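Local coordinates for protein chitinase (Pyrococcus furiosus, PDB 2CWR) that probably binds chitin through this beta-sandwich domain, helping the hyperthermophilic chitinase to hold the insoluble polymer that it hydrolyses, at residues 29-34 and 96-101; 47-52 and 62-67; 79-84 and 89-94. All coordinates share one frame; numbering follows the deposited sequence.

Contact 1. Residues 29-34 and 96-101; sequences LNLDGQ and LEINGQ
Leu29 and Leu31, on strand 22-31 of one sheet of a beta sandwich, face Leu96 and Ile98 on strand 91-98 of the other, with the strand axes 10.1 Å apart at their closest and the chains running the same general way at 33°. Leu29 comes first: its CD1 lies 4.0 Å from CD1 of Leu96, and its CD2 rests near both methyls of the same leucine. With CG anti to the backbone N (chi1 169°), Leu96 extends toward the opposite sheet, where its methyls divide, CD1 to Leu29 and CD2 chiefly to Leu31. An alanine at Leu96 would take both methyls away and would probably leave a gap between the sheets, with the ends of Leu29 and Leu31 short of a packing partner. Leu12 and Val39 also touch Leu29 and Leu96, extending the apolar layer. Next, one methyl of Leu31, CD2, bridges both partners, 3.8 Å from Leu96 CD2 and 3.9 Å from Ile98 CD1. On the facing sheet, the type I' turn from Ile98 to Gln101 reverses the second chain. Beyond Leu31 the chain leaves the strand, and the carboxylate of Asp32 is hydrogen-bonded, OD1 with Tyr35 OH and OD2 with Ser9 N.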
loop_
_atom_site.group_PDB
_atom_site.type_symbol
_atom_site.label_atom_id
_atom_site.label_comp_id
_atom_site.label_asym_id
_atom_site.label_seq_id
_atom_site.Cartn_x
_atom_site.Cartn_y
_atom_site.Cartn_z
ATOM N N LEU A 29 -1.703 5.118 7.436
ATOM C CA LEU A 29 -0.470 5.884 7.488
ATOM C C LEU A 29 -0.578 6.917 8.601
ATOM O O LEU A 29 -1.493 7.740 8.608
ATOM C CB LEU A 29 -0.229 6.598 6.156
ATOM C CG LEU A 29 -0.207 5.729 4.896
ATOM C CD1 LEU A 29 0.098 6.598 3.678
ATOM C CD2 LEU A 29 0.847 4.643 5.044
ATOM N N ASN A 30 0.352 6.859 9.545
ATOM C CA ASN A 30 0.369 7.799 10.656
ATOM C C ASN A 30 1.466 8.805 10.342
ATOM O O ASN A 30 2.643 8.563 10.598
ATOM C CB ASN A 30 0.656 7.050 11.954
ATOM C CG ASN A 30 -0.346 5.935 12.205
ATOM O OD1 ASN A 30 -1.540 6.184 12.365
ATOM N ND2 ASN A 30 0.136 4.699 12.229
ATOM N N LEU A 31 1.060 9.935 9.772
ATOM C CA LEU A 31 1.991 10.977 9.363
ATOM C C LEU A 31 2.010 12.184 10.294
ATOM O O LEU A 31 1.062 12.423 11.043
ATOM C CB LEU A 31 1.637 11.430 7.946
ATOM C CG LEU A 31 1.343 10.283 6.970
ATOM C CD1 LEU A 31 0.964 10.838 5.610
ATOM C CD2 LEU A 31 2.561 9.380 6.860
ATOM N N ASP A 32 3.096 12.947 10.228
ATOM C CA ASP A 32 3.250 14.138 11.055
ATOM C C ASP A 32 2.703 15.367 10.335
ATOM O O ASP A 32 3.039 16.500 10.673
ATOM C CB ASP A 32 4.728 14.353 11.410
ATOM C CG ASP A 32 5.590 14.658 10.197
ATOM O OD1 ASP A 32 5.057 14.688 9.068
ATOM O OD2 ASP A 32 6.810 14.871 10.371
ATOM N N GLY A 33 1.855 15.128 9.337
ATOM C CA GLY A 33 1.262 16.211 8.572
ATOM C C GLY A 33 0.569 15.672 7.335
ATOM O O GLY A 33 0.327 14.468 7.231
ATOM N N GLN A 34 0.246 16.553 6.395
ATOM C CA GLN A 34 -0.415 16.129 5.169
ATOM C C GLN A 34 0.584 16.091 4.020
ATOM O O GLN A 34 1.306 17.059 3.776
ATOM C CB GLN A 34 -1.572 17.074 4.841
ATOM C CG GLN A 34 -2.637 17.106 5.926
ATOM C CD GLN A 34 -3.828 17.967 5.558
ATOM O OE1 GLN A 34 -3.680 19.145 5.234
ATOM N NE2 GLN A 34 -5.020 17.383 5.613
ATOM N N LEU A 96 6.481 2.821 2.919
ATOM C CA LEU A 96 6.026 4.202 2.829
ATOM C C LEU A 96 7.172 5.149 2.481
ATOM O O LEU A 96 8.245 5.092 3.086
ATOM C CB LEU A 96 5.405 4.632 4.162
ATOM C CG LEU A 96 5.100 6.124 4.343
ATOM C CD1 LEU A 96 4.065 6.576 3.325
ATOM C CD2 LEU A 96 4.593 6.362 5.760
ATOM N N GLU A 97 6.935 6.011 1.497
ATOM C CA GLU A 97 7.922 6.998 1.072
ATOM C C GLU A 97 7.266 8.373 1.025
ATOM O O GLU A 97 6.084 8.505 0.696
ATOM C CB GLU A 97 8.478 6.672 -0.321
ATOM C CG GLU A 97 9.335 5.415 -0.392
ATOM C CD GLU A 97 9.977 5.212 -1.760
ATOM O OE1 GLU A 97 10.674 4.192 -1.944
ATOM O OE2 GLU A 97 9.791 6.067 -2.650
ATOM N N ILE A 98 8.038 9.395 1.369
ATOM C CA ILE A 98 7.553 10.767 1.338
ATOM C C ILE A 98 8.691 11.630 0.817
ATOM O O ILE A 98 9.798 11.604 1.360
ATOM C CB ILE A 98 7.127 11.256 2.738
ATOM C CG1 ILE A 98 5.887 10.483 3.195
ATOM C CG2 ILE A 98 6.845 12.758 2.705
ATOM C CD1 ILE A 98 5.318 10.939 4.520
ATOM N N ASN A 99 8.419 12.379 -0.248
ATOM C CA ASN A 99 9.432 13.235 -0.853
ATOM C C ASN A 99 10.580 12.367 -1.363
ATOM O O ASN A 99 11.741 12.772 -1.339
ATOM C CB ASN A 99 9.947 14.250 0.171
ATOM C CG ASN A 99 8.869 15.222 0.623
ATOM O OD1 ASN A 99 9.064 15.987 1.570
ATOM N ND2 ASN A 99 7.726 15.199 -0.057
ATOM N N GLY A 100 10.239 11.162 -1.812
ATOM C CA GLY A 100 11.235 10.246 -2.336
ATOM C C GLY A 100 12.111 9.576 -1.295
ATOM O O GLY A 100 13.107 8.942 -1.640
ATOM N N GLN A 101 11.748 9.706 -0.022
ATOM C CA GLN A 101 12.532 9.102 1.051
ATOM C C GLN A 101 11.726 8.107 1.880
ATOM O O GLN A 101 10.629 8.418 2.346
ATOM C CB GLN A 101 13.082 10.191 1.969
ATOM C CG GLN A 101 14.037 11.153 1.289
ATOM C CD GLN A 101 14.467 12.277 2.206
ATOM O OE1 GLN A 101 13.650 13.094 2.630
ATOM N NE2 GLN A 101 15.757 12.322 2.525
#

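Contact 2. Residues 47-52 and 62-67; sequences ATVGSF and GYVIFT
Val49 and Val64 meet methyl to methyl, their CG2 atoms 3.8 Å apart and the two side chains set at a slant to each other. In both valines CG2 lies anti to the carbonyl carbon, and this puts it at the point where the two residues meet. The other branch of Val49 is directed to the neighbouring aromatic residue: CG1 approaches the edge of the Phe66 ring near its plane, 4.4 Å from CZ. Val64, two residues before Phe66 on the same strand, meets that ring differently, its CG1 sitting 3.6 Å above one face and displaced toward the rim. The face contact thus lies within 62-67, whereas the edge contact crosses from Val49.

Farther along, Phe66 CE1 packs against the root of Phe52, at 3.8 Å from CB and 4.0 Å from CG. Contact at CB and CG means that Phe52 meets its partner through the base of the side chain more than through the far end of its ring. Phe66 also stacks with Phe81 and meets Phe79 with the planes at about 45°, while Phe52 touches both Phe81 and Lys57. The ring of Phe66 therefore links this contact to the aromatic side chains of strand 76-84.

The strand axes lie 8.7 Å apart at 40°, and the interaction is wholly apolar. Strand 48-53 is at the border of one sheet and strand 63-68 lies within the other; such face-to-face packing through aliphatic and aromatic side chains is characteristic of a beta sandwich.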
loop_
_atom_site.group_PDB
_atom_site.type_symbol
_atom_site.label_atom_id
_atom_site.label_comp_id
_atom_site.label_asym_id
_atom_site.label_seq_id
_atom_site.Cartn_x
_atom_site.Cartn_y
_atom_site.Cartn_z
ATOM N N ALA A 47 1.483 -12.783 -8.264
ATOM C CA ALA A 47 0.410 -12.048 -7.596
ATOM C C ALA A 47 0.064 -10.754 -8.329
ATOM O O ALA A 47 0.932 -10.109 -8.915
ATOM C CB ALA A 47 0.812 -11.742 -6.157
ATOM N N THR A 48 -1.212 -10.386 -8.290
ATOM C CA THR A 48 -1.689 -9.163 -8.934
ATOM C C THR A 48 -2.763 -8.507 -8.068
ATOM O O THR A 48 -3.435 -9.180 -7.284
ATOM C CB THR A 48 -2.307 -9.458 -10.312
ATOM O OG1 THR A 48 -3.430 -10.330 -10.151
ATOM C CG2 THR A 48 -1.284 -10.108 -11.230
ATOM N N VAL A 49 -2.931 -7.195 -8.222
ATOM C CA VAL A 49 -3.931 -6.460 -7.450
ATOM C C VAL A 49 -5.309 -6.553 -8.106
ATOM O O VAL A 49 -5.484 -6.169 -9.263
ATOM C CB VAL A 49 -3.532 -4.975 -7.305
ATOM C CG1 VAL A 49 -4.612 -4.210 -6.533
ATOM C CG2 VAL A 49 -2.195 -4.870 -6.589
ATOM N N GLY A 50 -6.279 -7.070 -7.356
ATOM C CA GLY A 50 -7.631 -7.227 -7.862
ATOM C C GLY A 50 -8.493 -5.979 -7.775
ATOM O O GLY A 50 -9.312 -5.727 -8.655
ATOM N N SER A 51 -8.327 -5.211 -6.703
ATOM C CA SER A 51 -9.084 -3.980 -6.520
ATOM C C SER A 51 -8.401 -3.157 -5.441
ATOM O O SER A 51 -7.521 -3.654 -4.731
ATOM C CB SER A 51 -10.531 -4.281 -6.104
ATOM O OG SER A 51 -10.589 -4.938 -4.851
ATOM N N PHE A 52 -8.799 -1.895 -5.327
ATOM C CA PHE A 52 -8.222 -1.007 -4.326
ATOM C C PHE A 52 -9.176 0.157 -4.078
ATOM O O PHE A 52 -10.128 0.366 -4.837
ATOM C CB PHE A 52 -6.858 -0.482 -4.798
ATOM C CG PHE A 52 -6.906 0.234 -6.119
ATOM C CD1 PHE A 52 -6.977 -0.480 -7.312
ATOM C CD2 PHE A 52 -6.939 1.627 -6.167
ATOM C CE1 PHE A 52 -7.086 0.179 -8.538
ATOM C CE2 PHE A 52 -7.049 2.294 -7.386
ATOM C CZ PHE A 52 -7.123 1.567 -8.573
ATOM N N GLY A 62 5.875 -6.742 -11.207
ATOM C CA GLY A 62 5.956 -7.136 -9.810
ATOM C C GLY A 62 5.944 -6.021 -8.777
ATOM O O GLY A 62 6.155 -6.274 -7.591
ATOM N N TYR A 63 5.696 -4.791 -9.210
ATOM C CA TYR A 63 5.660 -3.661 -8.288
ATOM C C TYR A 63 4.373 -2.867 -8.432
ATOM O O TYR A 63 3.813 -2.766 -9.523
ATOM C CB TYR A 63 6.855 -2.733 -8.526
ATOM C CG TYR A 63 8.104 -3.116 -7.763
ATOM C CD1 TYR A 63 8.131 -3.082 -6.368
ATOM C CD2 TYR A 63 9.265 -3.504 -8.434
ATOM C CE1 TYR A 63 9.285 -3.422 -5.657
ATOM C CE2 TYR A 63 10.423 -3.847 -7.734
ATOM C CZ TYR A 63 10.426 -3.803 -6.348
ATOM O OH TYR A 63 11.567 -4.137 -5.653
ATOM N N VAL A 64 3.904 -2.311 -7.322
ATOM C CA VAL A 64 2.692 -1.505 -7.329
ATOM C C VAL A 64 2.967 -0.265 -6.493
ATOM O O VAL A 64 3.586 -0.348 -5.433
ATOM C CB VAL A 64 1.496 -2.263 -6.714
ATOM C CG1 VAL A 64 0.239 -1.407 -6.794
ATOM C CG2 VAL A 64 1.290 -3.578 -7.437
ATOM N N ILE A 65 2.514 0.884 -6.978
ATOM C CA ILE A 65 2.714 2.136 -6.264
ATOM C C ILE A 65 1.358 2.761 -6.001
ATOM O O ILE A 65 0.593 3.014 -6.930
ATOM C CB ILE A 65 3.563 3.131 -7.089
ATOM C CG1 ILE A 65 4.931 2.517 -7.397
ATOM C CG2 ILE A 65 3.724 4.440 -6.324
ATOM C CD1 ILE A 65 5.799 3.391 -8.270
ATOM N N PHE A 66 1.058 2.999 -4.729
ATOM C CA PHE A 66 -0.204 3.617 -4.357
ATOM C C PHE A 66 0.042 5.058 -3.931
ATOM O O PHE A 66 1.001 5.352 -3.219
ATOM C CB PHE A 66 -0.862 2.847 -3.208
ATOM C CG PHE A 66 -1.454 1.533 -3.621
ATOM C CD1 PHE A 66 -2.605 1.492 -4.404
ATOM C CD2 PHE A 66 -0.863 0.332 -3.229
ATOM C CE1 PHE A 66 -3.161 0.276 -4.794
ATOM C CE2 PHE A 66 -1.411 -0.893 -3.613
ATOM C CZ PHE A 66 -2.562 -0.922 -4.395
ATOM N N THR A 67 -0.824 5.949 -4.398
ATOM C CA THR A 67 -0.751 7.366 -4.070
ATOM C C THR A 67 -2.151 7.796 -3.645
ATOM O O THR A 67 -3.142 7.175 -4.026
ATOM C CB THR A 67 -0.277 8.189 -5.273
ATOM O OG1 THR A 67 -1.046 7.835 -6.428
ATOM C CG2 THR A 67 1.206 7.922 -5.538
#

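Contact 3. Residues 79-84 and 89-94; sequences FGFIVN and DKVEEI
The end-to-end directions of residues 81-84 and 90-94 are 149° apart, so the two chains run roughly antiparallel, and they come nearest at Val83 and Lys90, whose CA atoms are 6.3 Å apart. There Val83 CG1 presses on Lys90 CB at 3.6 Å, the two side chains running by each other in opposing senses. The lysine contributes the apolar start of its chain. Bends at chi2 (-67°) and chi4 (-63°) lead its amino group away from Val83, to a salt bridge with Asp18 and hydrogen bonds to the carbonyl oxygens of Gly88 and Gly20. Its charge is therefore likely to be compensated beside an otherwise apolar contact.

The second branch of Val83 packs against Val91, CG2 to CG2 at 4.0 Å, with the side chains crossing at about a right angle. Phe81 meets the opposing segment at its ring edge: Val91 CG2 lies 4.4 Å from CE1 and Ile94 CD1 is at the same distance from CZ, both near the ring plane. Tyr25 touches Lys90, Val91 and Ile94, and Val41 reaches Phe81 and Val91.

A classic beta bulge sets Glu92 and Glu93 opposite Lys42, where the chain turns a corner. Val91 and Ile94, before and after the corner, nevertheless both reach Phe81, across the interior of a beta sandwich whose sheets contain strands 76-84 and 91-98.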
loop_
_atom_site.group_PDB
_atom_site.type_symbol
_atom_site.label_atom_id
_atom_site.label_comp_id
_atom_site.label_asym_id
_atom_site.label_seq_id
_atom_site.Cartn_x
_atom_site.Cartn_y
_atom_site.Cartn_z
ATOM N N PHE A 79 -6.202 3.466 3.349
ATOM C CA PHE A 79 -6.551 2.974 2.026
ATOM C C PHE A 79 -6.333 1.473 2.067
ATOM O O PHE A 79 -5.796 0.940 3.046
ATOM C CB PHE A 79 -5.686 3.644 0.940
ATOM C CG PHE A 79 -4.266 3.145 0.877
ATOM C CD1 PHE A 79 -3.916 2.112 0.012
ATOM C CD2 PHE A 79 -3.276 3.718 1.669
ATOM C CE1 PHE A 79 -2.596 1.659 -0.066
ATOM C CE2 PHE A 79 -1.954 3.273 1.599
ATOM C CZ PHE A 79 -1.615 2.241 0.730
ATOM N N GLY A 80 -6.764 0.780 1.025
ATOM C CA GLY A 80 -6.590 -0.655 1.026
ATOM C C GLY A 80 -6.644 -1.260 -0.355
ATOM O O GLY A 80 -7.002 -0.597 -1.328
ATOM N N PHE A 81 -6.285 -2.533 -0.434
ATOM C CA PHE A 81 -6.290 -3.234 -1.704
ATOM C C PHE A 81 -6.347 -4.730 -1.476
ATOM O O PHE A 81 -6.066 -5.219 -0.380
ATOM C CB PHE A 81 -5.044 -2.859 -2.521
ATOM C CG PHE A 81 -3.740 -3.106 -1.809
ATOM C CD1 PHE A 81 -3.020 -4.276 -2.028
ATOM C CD2 PHE A 81 -3.227 -2.163 -0.918
ATOM C CE1 PHE A 81 -1.810 -4.506 -1.374
ATOM C CE2 PHE A 81 -2.017 -2.385 -0.261
ATOM C CZ PHE A 81 -1.308 -3.560 -0.491
ATOM N N ILE A 82 -6.740 -5.448 -2.519
ATOM C CA ILE A 82 -6.842 -6.896 -2.465
ATOM C C ILE A 82 -5.856 -7.458 -3.473
ATOM O O ILE A 82 -5.739 -6.954 -4.591
ATOM C CB ILE A 82 -8.280 -7.352 -2.807
ATOM C CG1 ILE A 82 -9.224 -6.947 -1.668
ATOM C CG2 ILE A 82 -8.313 -8.857 -3.057
ATOM C CD1 ILE A 82 -10.681 -7.292 -1.913
ATOM N N VAL A 83 -5.125 -8.487 -3.064
ATOM C CA VAL A 83 -4.142 -9.102 -3.938
ATOM C C VAL A 83 -4.497 -10.560 -4.158
ATOM O O VAL A 83 -4.778 -11.291 -3.207
ATOM C CB VAL A 83 -2.720 -9.023 -3.331
ATOM C CG1 VAL A 83 -1.711 -9.661 -4.276
ATOM C CG2 VAL A 83 -2.343 -7.574 -3.070
ATOM N N ASN A 84 -4.493 -10.972 -5.418
ATOM C CA ASN A 84 -4.796 -12.351 -5.770
ATOM C C ASN A 84 -3.500 -13.001 -6.217
ATOM O O ASN A 84 -2.655 -12.354 -6.830
ATOM C CB ASN A 84 -5.820 -12.399 -6.906
ATOM C CG ASN A 84 -7.136 -11.740 -6.535
ATOM O OD1 ASN A 84 -7.566 -10.779 -7.180
ATOM N ND2 ASN A 84 -7.785 -12.251 -5.496
ATOM N N ASP A 89 2.138 -15.905 1.274
ATOM C CA ASP A 89 2.110 -14.442 1.318
ATOM C C ASP A 89 1.988 -13.857 -0.085
ATOM O O ASP A 89 2.766 -14.197 -0.977
ATOM C CB ASP A 89 3.369 -13.896 1.994
ATOM C CG ASP A 89 3.466 -14.295 3.451
ATOM O OD1 ASP A 89 2.407 -14.427 4.101
ATOM O OD2 ASP A 89 4.597 -14.463 3.950
ATOM N N LYS A 90 1.008 -12.974 -0.265
ATOM C CA LYS A 90 0.750 -12.340 -1.555
ATOM C C LYS A 90 1.638 -11.125 -1.788
ATOM O O LYS A 90 1.848 -10.705 -2.926
ATOM C CB LYS A 90 -0.717 -11.902 -1.631
ATOM C CG LYS A 90 -1.720 -13.007 -1.342
ATOM C CD LYS A 90 -1.691 -14.074 -2.422
ATOM C CE LYS A 90 -2.685 -15.189 -2.127
ATOM N NZ LYS A 90 -2.359 -15.908 -0.865
ATOM N N VAL A 91 2.148 -10.559 -0.698
ATOM C CA VAL A 91 2.999 -9.378 -0.764
ATOM C C VAL A 91 4.305 -9.615 -0.018
ATOM O O VAL A 91 4.317 -10.244 1.039
ATOM C CB VAL A 91 2.264 -8.159 -0.157
ATOM C CG1 VAL A 91 3.194 -6.970 -0.067
ATOM C CG2 VAL A 91 1.049 -7.821 -1.008
ATOM N N GLU A 92 5.403 -9.111 -0.571
ATOM C CA GLU A 92 6.714 -9.286 0.047
ATOM C C GLU A 92 7.151 -8.052 0.817
ATOM O O GLU A 92 7.888 -8.151 1.801
ATOM C CB GLU A 92 7.763 -9.608 -1.020
ATOM C CG GLU A 92 7.360 -10.734 -1.953
ATOM C CD GLU A 92 8.480 -11.147 -2.879
ATOM O OE1 GLU A 92 9.416 -10.341 -3.073
ATOM O OE2 GLU A 92 8.416 -12.271 -3.419
ATOM N N GLU A 93 6.696 -6.888 0.371
ATOM C CA GLU A 93 7.072 -5.649 1.030
ATOM C C GLU A 93 6.067 -4.528 0.799
ATOM O O GLU A 93 5.501 -4.400 -0.284
ATOM C CB GLU A 93 8.450 -5.202 0.536
ATOM C CG GLU A 93 8.971 -3.938 1.197
ATOM C CD GLU A 93 10.319 -3.504 0.650
ATOM O OE1 GLU A 93 11.279 -4.300 0.731
ATOM O OE2 GLU A 93 10.419 -2.365 0.143
ATOM N N ILE A 94 5.850 -3.730 1.838
ATOM C CA ILE A 94 4.949 -2.583 1.768
ATOM C C ILE A 94 5.736 -1.468 2.430
ATOM O O ILE A 94 5.974 -1.494 3.643
ATOM C CB ILE A 94 3.638 -2.832 2.530
ATOM C CG1 ILE A 94 2.895 -4.018 1.902
ATOM C CG2 ILE A 94 2.771 -1.579 2.474
ATOM C CD1 ILE A 94 1.611 -4.408 2.631
#

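How the contacts relate
From the N terminus, the chain first enters contact 1 at residues 29-34, and that contact is completed only at 96-101, near the C terminus. The long loop it closes contains the other two contacts, which follow in series: 47-52 meets 62-67 before 79-84 meets 89-94, so none of the loops cross. All three join the same two sheets. Contacts 2 and 3 are neighbours, their centres 7 Å apart, because strands 48-53 and 76-84 are paired within one sheet, as in the probable hydrogen bond from Asn84 N to Thr48 O at 2.8 Å. Contact 1 lies about 19 Å from each, centre to centre, across the middle of the domain, sharing strand 91-98 with contact 3.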